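Local coordinates for ABC transporter, solute-binding protein (Staphylococcus aureus, PDB 6LKK) that binds glucose 6-phosphate as an extracellular solute-binding protein and serves as the sugar-phosphate sensor of a two-component signalling system, at residues S168-G180 with Y188-V202. Sequence-based numbering, arbitrary orientation.
Sequences SKTSKVIEDVAKG and YEQDARTWKNKGYPV. With G6P (6-O-phosphono-alpha-D-glucopyranose), chain B.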
loop_
_atom_site.group_PDB
_atom_site.type_symbol
_atom_site.label_atom_id
_atom_site.label_comp_id
_atom_site.label_asym_id
_atom_site.label_seq_id
_atom_site.Cartn_x
_atom_site.Cartn_y
_atom_site.Cartn_z
ATOM N N SER A 168 7.611 -13.941 -0.136
ATOM C CA SER A 168 6.640 -13.846 0.949
ATOM C C SER A 168 6.306 -12.394 1.279
ATOM O O SER A 168 5.144 -12.069 1.548
ATOM C CB SER A 168 7.174 -14.562 2.190
ATOM O OG SER A 168 6.277 -14.424 3.277
ATOM N N LYS A 169 7.302 -11.511 1.256
ATOM C CA LYS A 169 7.179 -10.167 1.808
ATOM C C LYS A 169 7.345 -9.123 0.715
ATOM O O LYS A 169 8.286 -9.190 -0.083
ATOM C CB LYS A 169 8.216 -9.937 2.909
ATOM C CG LYS A 169 8.102 -10.900 4.086
ATOM C CD LYS A 169 6.813 -10.708 4.876
ATOM C CE LYS A 169 6.732 -9.319 5.485
ATOM N NZ LYS A 169 6.138 -9.335 6.849
ATOM N N THR A 170 6.436 -8.146 0.703
ATOM C CA THR A 170 6.505 -7.059 -0.266
ATOM C C THR A 170 7.847 -6.342 -0.214
ATOM O O THR A 170 8.434 -6.032 -1.257
ATOM C CB THR A 170 5.361 -6.076 -0.017
ATOM O OG1 THR A 170 4.111 -6.738 -0.243
ATOM C CG2 THR A 170 5.460 -4.870 -0.940
ATOM N N SER A 171 8.352 -6.064 0.988
ATOM C CA SER A 171 9.586 -5.294 1.088
ATOM C C SER A 171 10.805 -6.099 0.661
ATOM O O SER A 171 11.839 -5.503 0.342
ATOM C CB SER A 171 9.772 -4.767 2.511
ATOM O OG SER A 171 8.929 -3.649 2.739
ATOM N N LYS A 172 10.713 -7.431 0.632
ATOM C CA LYS A 172 11.809 -8.215 0.076
ATOM C C LYS A 172 11.947 -7.982 -1.423
ATOM O O LYS A 172 13.047 -8.123 -1.972
ATOM C CB LYS A 172 11.601 -9.703 0.364
ATOM C CG LYS A 172 12.823 -10.573 0.082
ATOM C CD LYS A 172 13.952 -10.275 1.057
ATOM C CE LYS A 172 15.119 -11.233 0.884
ATOM N NZ LYS A 172 16.241 -10.897 1.805
ATOM N N VAL A 173 10.855 -7.611 -2.097
ATOM C CA VAL A 173 10.917 -7.361 -3.534
ATOM C C VAL A 173 11.844 -6.189 -3.831
ATOM O O VAL A 173 12.788 -6.309 -4.620
ATOM C CB VAL A 173 9.505 -7.119 -4.102
ATOM C CG1 VAL A 173 9.579 -6.775 -5.584
ATOM C CG2 VAL A 173 8.621 -8.344 -3.887
ATOM N N ILE A 174 11.590 -5.034 -3.212
ATOM C CA ILE A 174 12.427 -3.872 -3.495
ATOM C C ILE A 174 13.849 -4.108 -3.006
ATOM O O ILE A 174 14.816 -3.711 -3.666
ATOM C CB ILE A 174 11.828 -2.591 -2.883
ATOM C CG1 ILE A 174 12.693 -1.374 -3.238
ATOM C CG2 ILE A 174 11.714 -2.706 -1.369
ATOM C CD1 ILE A 174 12.845 -1.114 -4.726
ATOM N N GLU A 175 14.008 -4.761 -1.851
ATOM C CA GLU A 175 15.350 -5.024 -1.345
ATOM C C GLU A 175 16.162 -5.827 -2.353
ATOM O O GLU A 175 17.301 -5.473 -2.676
ATOM C CB GLU A 175 15.290 -5.764 -0.006
ATOM C CG GLU A 175 16.678 -6.079 0.552
ATOM C CD GLU A 175 16.654 -6.829 1.866
ATOM O OE1 GLU A 175 15.555 -7.160 2.359
ATOM O OE2 GLU A 175 17.751 -7.089 2.408
ATOM N N ASP A 176 15.585 -6.914 -2.865
ATOM C CA ASP A 176 16.338 -7.800 -3.746
ATOM C C ASP A 176 16.517 -7.199 -5.134
ATOM O O ASP A 176 17.534 -7.456 -5.786
ATOM C CB ASP A 176 15.647 -9.163 -3.828
ATOM C CG ASP A 176 15.867 -9.999 -2.581
ATOM O OD1 ASP A 176 16.669 -9.586 -1.717
ATOM O OD2 ASP A 176 15.237 -11.071 -2.462
ATOM N N VAL A 177 15.555 -6.404 -5.609
ATOM C CA VAL A 177 15.767 -5.664 -6.850
ATOM C C VAL A 177 16.867 -4.631 -6.659
ATOM O O VAL A 177 17.798 -4.532 -7.467
ATOM C CB VAL A 177 14.456 -5.006 -7.322
ATOM C CG1 VAL A 177 14.715 -4.074 -8.499
ATOM C CG2 VAL A 177 13.444 -6.064 -7.724
ATOM N N ALA A 178 16.777 -3.844 -5.585
ATOM C CA ALA A 178 17.762 -2.795 -5.342
ATOM C C ALA A 178 19.164 -3.370 -5.199
ATOM O O ALA A 178 20.142 -2.753 -5.634
ATOM C CB ALA A 178 17.383 -1.999 -4.093
ATOM N N LYS A 179 19.284 -4.548 -4.588
ATOM C CA LYS A 179 20.579 -5.172 -4.352
ATOM C C LYS A 179 21.048 -6.041 -5.512
ATOM O O LYS A 179 22.110 -6.666 -5.409
ATOM C CB LYS A 179 20.527 -6.003 -3.066
ATOM C CG LYS A 179 20.447 -5.156 -1.807
ATOM C CD LYS A 179 20.408 -6.011 -0.556
ATOM C CE LYS A 179 20.369 -5.154 0.696
ATOM N NZ LYS A 179 20.352 -5.978 1.932
ATOM N N GLY A 180 20.293 -6.101 -6.604
ATOM C CA GLY A 180 20.752 -6.757 -7.809
ATOM C C GLY A 180 20.465 -8.236 -7.902
ATOM O O GLY A 180 21.065 -8.910 -8.746
ATOM N N TYR A 188 5.592 -0.813 -4.526
ATOM C CA TYR A 188 4.732 0.352 -4.407
ATOM C C TYR A 188 5.601 1.586 -4.212
ATOM O O TYR A 188 6.780 1.498 -3.863
ATOM C CB TYR A 188 3.707 0.204 -3.271
ATOM C CG TYR A 188 4.280 0.057 -1.878
ATOM C CD1 TYR A 188 4.684 -1.182 -1.397
ATOM C CD2 TYR A 188 4.389 1.152 -1.032
ATOM C CE1 TYR A 188 5.190 -1.322 -0.124
ATOM C CE2 TYR A 188 4.896 1.021 0.246
ATOM C CZ TYR A 188 5.298 -0.218 0.697
ATOM O OH TYR A 188 5.806 -0.357 1.968
ATOM N N GLU A 189 4.986 2.747 -4.434
ATOM C CA GLU A 189 5.741 3.973 -4.665
ATOM C C GLU A 189 6.669 4.310 -3.500
ATOM O O GLU A 189 7.844 4.637 -3.707
ATOM C CB GLU A 189 4.768 5.119 -4.929
ATOM C CG GLU A 189 5.421 6.383 -5.435
ATOM C CD GLU A 189 4.403 7.402 -5.881
ATOM O OE1 GLU A 189 3.678 7.935 -5.013
ATOM O OE2 GLU A 189 4.309 7.657 -7.100
ATOM N N GLN A 190 6.157 4.271 -2.266
ATOM C CA GLN A 190 6.966 4.713 -1.130
ATOM C C GLN A 190 8.140 3.774 -0.874
ATOM O O GLN A 190 9.233 4.224 -0.514
ATOM C CB GLN A 190 6.098 4.833 0.128
ATOM C CG GLN A 190 5.416 6.173 0.277
ATOM C CD GLN A 190 6.401 7.321 0.266
ATOM O OE1 GLN A 190 7.384 7.316 1.009
ATOM N NE2 GLN A 190 6.163 8.298 -0.601
ATOM N N ASP A 191 7.934 2.468 -1.045
ATOM C CA ASP A 191 9.022 1.517 -0.844
ATOM C C ASP A 191 10.102 1.692 -1.904
ATOM O O ASP A 191 11.300 1.654 -1.596
ATOM C CB ASP A 191 8.456 0.099 -0.859
ATOM C CG ASP A 191 9.107 -0.815 0.166
ATOM O OD1 ASP A 191 10.028 -0.375 0.890
ATOM O OD2 ASP A 191 8.683 -1.987 0.247
ATOM N N ALA A 192 9.695 1.899 -3.156
ATOM C CA ALA A 192 10.659 2.177 -4.209
ATOM C C ALA A 192 11.424 3.463 -3.925
ATOM O O ALA A 192 12.649 3.520 -4.092
ATOM C CB ALA A 192 9.940 2.267 -5.552
ATOM N N ARG A 193 10.718 4.506 -3.485
ATOM C CA ARG A 193 11.374 5.780 -3.210
ATOM C C ARG A 193 12.425 5.637 -2.120
ATOM O O ARG A 193 13.510 6.220 -2.217
ATOM C CB ARG A 193 10.334 6.825 -2.808
ATOM C CG ARG A 193 10.922 8.188 -2.469
ATOM C CD ARG A 193 9.839 9.164 -2.047
ATOM N NE ARG A 193 10.387 10.466 -1.681
ATOM C CZ ARG A 193 10.968 10.740 -0.517
ATOM N NH1 ARG A 193 11.094 9.801 0.411
ATOM N NH2 ARG A 193 11.428 11.960 -0.280
ATOM N N THR A 194 12.115 4.880 -1.064
ATOM C CA THR A 194 13.050 4.714 0.044
ATOM C C THR A 194 14.399 4.210 -0.445
ATOM O O THR A 194 15.452 4.730 -0.058
ATOM C CB THR A 194 12.465 3.749 1.076
ATOM O OG1 THR A 194 11.286 4.324 1.653
ATOM C CG2 THR A 194 13.471 3.447 2.183
ATOM N N TRP A 195 14.386 3.191 -1.304
ATOM C CA TRP A 195 15.634 2.589 -1.747
ATOM C C TRP A 195 16.320 3.425 -2.818
ATOM O O TRP A 195 17.556 3.497 -2.838
ATOM C CB TRP A 195 15.370 1.164 -2.235
ATOM C CG TRP A 195 15.072 0.246 -1.095
ATOM C CD1 TRP A 195 13.883 0.110 -0.438
ATOM C CD2 TRP A 195 15.989 -0.647 -0.453
ATOM N NE1 TRP A 195 14.002 -0.820 0.568
ATOM C CE2 TRP A 195 15.285 -1.300 0.578
ATOM C CE3 TRP A 195 17.336 -0.962 -0.655
ATOM C CZ2 TRP A 195 15.882 -2.250 1.404
ATOM C CZ3 TRP A 195 17.926 -1.906 0.167
ATOM C CH2 TRP A 195 17.200 -2.538 1.183
ATOM N N LYS A 196 15.557 4.083 -3.694
ATOM C CA LYS A 196 16.178 4.974 -4.668
ATOM C C LYS A 196 16.879 6.133 -3.975
ATOM O O LYS A 196 17.974 6.541 -4.380
ATOM C CB LYS A 196 15.138 5.497 -5.660
ATOM C CG LYS A 196 15.760 6.269 -6.817
ATOM C CD LYS A 196 14.746 6.589 -7.900
ATOM C CE LYS A 196 15.384 7.371 -9.041
ATOM N NZ LYS A 196 16.344 6.551 -9.830
ATOM N N ASN A 197 16.271 6.674 -2.919
ATOM C CA ASN A 197 16.863 7.796 -2.203
ATOM C C ASN A 197 18.029 7.385 -1.314
ATOM O O ASN A 197 18.770 8.262 -0.856
ATOM C CB ASN A 197 15.797 8.507 -1.369
ATOM C CG ASN A 197 14.888 9.382 -2.215
ATOM O OD1 ASN A 197 14.886 9.290 -3.443
ATOM N ND2 ASN A 197 14.113 10.239 -1.561
ATOM N N LYS A 198 18.211 6.090 -1.061
ATOM C CA LYS A 198 19.434 5.590 -0.445
ATOM C C LYS A 198 20.541 5.353 -1.467
ATOM O O LYS A 198 21.596 4.821 -1.107
ATOM C CB LYS A 198 19.154 4.296 0.327
ATOM C CG LYS A 198 18.347 4.490 1.610
ATOM C CD LYS A 198 18.244 3.198 2.422
ATOM C CE LYS A 198 17.424 2.131 1.707
ATOM N NZ LYS A 198 17.310 0.868 2.494
ATOM N N GLY A 199 20.325 5.732 -2.724
ATOM C CA GLY A 199 21.353 5.643 -3.737
ATOM C C GLY A 199 21.403 4.342 -4.501
ATOM O O GLY A 199 22.313 4.163 -5.323
ATOM N N TYR A 200 20.461 3.434 -4.276
ATOM C CA TYR A 200 20.491 2.164 -4.976
ATOM C C TYR A 200 20.071 2.360 -6.433
ATOM O O TYR A 200 19.319 3.288 -6.750
ATOM C CB TYR A 200 19.582 1.152 -4.291
ATOM C CG TYR A 200 20.130 0.690 -2.964
ATOM C CD1 TYR A 200 19.946 1.447 -1.816
ATOM C CD2 TYR A 200 20.850 -0.495 -2.863
ATOM C CE1 TYR A 200 20.453 1.035 -0.602
ATOM C CE2 TYR A 200 21.360 -0.915 -1.649
ATOM C CZ TYR A 200 21.158 -0.146 -0.523
ATOM O OH TYR A 200 21.662 -0.553 0.691
ATOM N N PRO A 201 20.565 1.513 -7.344
ATOM C CA PRO A 201 20.245 1.643 -8.782
ATOM C C PRO A 201 18.836 1.149 -9.100
ATOM O O PRO A 201 18.614 0.079 -9.658
ATOM C CB PRO A 201 21.324 0.780 -9.440
ATOM C CG PRO A 201 21.633 -0.262 -8.419
ATOM C CD PRO A 201 21.510 0.412 -7.086
ATOM N N VAL A 202 17.858 1.977 -8.731
ATOM C CA VAL A 202 16.440 1.645 -8.811
ATOM C C VAL A 202 15.748 2.668 -9.700
ATOM O O VAL A 202 15.867 3.879 -9.472
ATOM C CB VAL A 202 15.788 1.616 -7.415
ATOM C CG1 VAL A 202 14.263 1.541 -7.517
ATOM C CG2 VAL A 202 16.313 0.437 -6.610
HETATM C C1 G6P B . 0.477 -1.600 -0.147
HETATM C C2 G6P B . -0.198 -0.384 0.534
HETATM C C3 G6P B . 0.513 0.130 1.730
HETATM C C4 G6P B . 1.109 -0.961 2.502
HETATM C C5 G6P B . 2.229 -1.596 1.685
HETATM C C6 G6P B . 2.762 -2.808 2.380
HETATM O O1 G6P B . 0.632 -1.359 -1.513
HETATM O O2 G6P B . -0.338 0.692 -0.409
HETATM O O3 G6P B . -0.469 0.853 2.592
HETATM O O4 G6P B . 1.674 -0.454 3.737
HETATM O O5 G6P B . 1.792 -2.020 0.341
HETATM O O6 G6P B . 1.705 -3.721 2.574
HETATM P P G6P B . 1.895 -5.333 2.106
HETATM O O1P G6P B . 0.658 -6.094 2.549
HETATM O O2P G6P B . 3.147 -5.932 2.778
HETATM O O3P G6P B . 2.027 -5.407 0.629
HETATM O O HOH W 1 8.511 -3.479 -2.147
HETATM O O HOH W 2 6.337 -2.936 2.591
#
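Helix 170-178, which carries Ile-174 and Ala-178, runs beside helix 189-197 and the turn after it, the axes 9.7 Å apart at closest approach and crossing at -32°. The CA atoms draw together from Thr-170 and Tyr-188 to Ala-178 and Tyr-200, so the wider end faces the ligand. There Thr-170 splits its two branches: OG1 donates to O3P of glucose 6-phosphate (2.6 Å), while CG2, held anti to the backbone N (chi1 -64° for OG1), meets the Tyr-188 ring at its edge. One face of that ring lies against the sugar, the other against Asp-191 CB. Water 1 bridges Thr-170 O and Asp-191 OD2, and water 2 joins Ser-171 OG to Tyr-188 OH; Ser-171 OG also lies 3.0 Å from Asp-191 OD2, possibly hydrogen-bonded. Farther along, the Trp-195 indole lies over helix 170-178: Glu-175 CA sits 4.0 Å from the centroid of its six-membered ring, a CH-pi contact, and Ile-174 CG1 approaches Trp-195 CD1 at 3.4 Å. Ala-178 CB fits among Trp-195 CE3, Tyr-200 CB and Val-202 CG2. On the solvent side Lys-179 CE passes the indole edge, and Lys-179 NZ salt-bridges Glu-175 OE2 (2.9 Å). Helix 170-178 is the crossover helix of a beta-alpha-beta unit, strands 165-167 and 184-188 flanking parallel strand 129-132; Ile-174 and Ala-192 both rest on Val-103 of strand 92-105, and Thr-139 of helix 138-151 touches Thr-170 and Tyr-188, which line the ligand pocket.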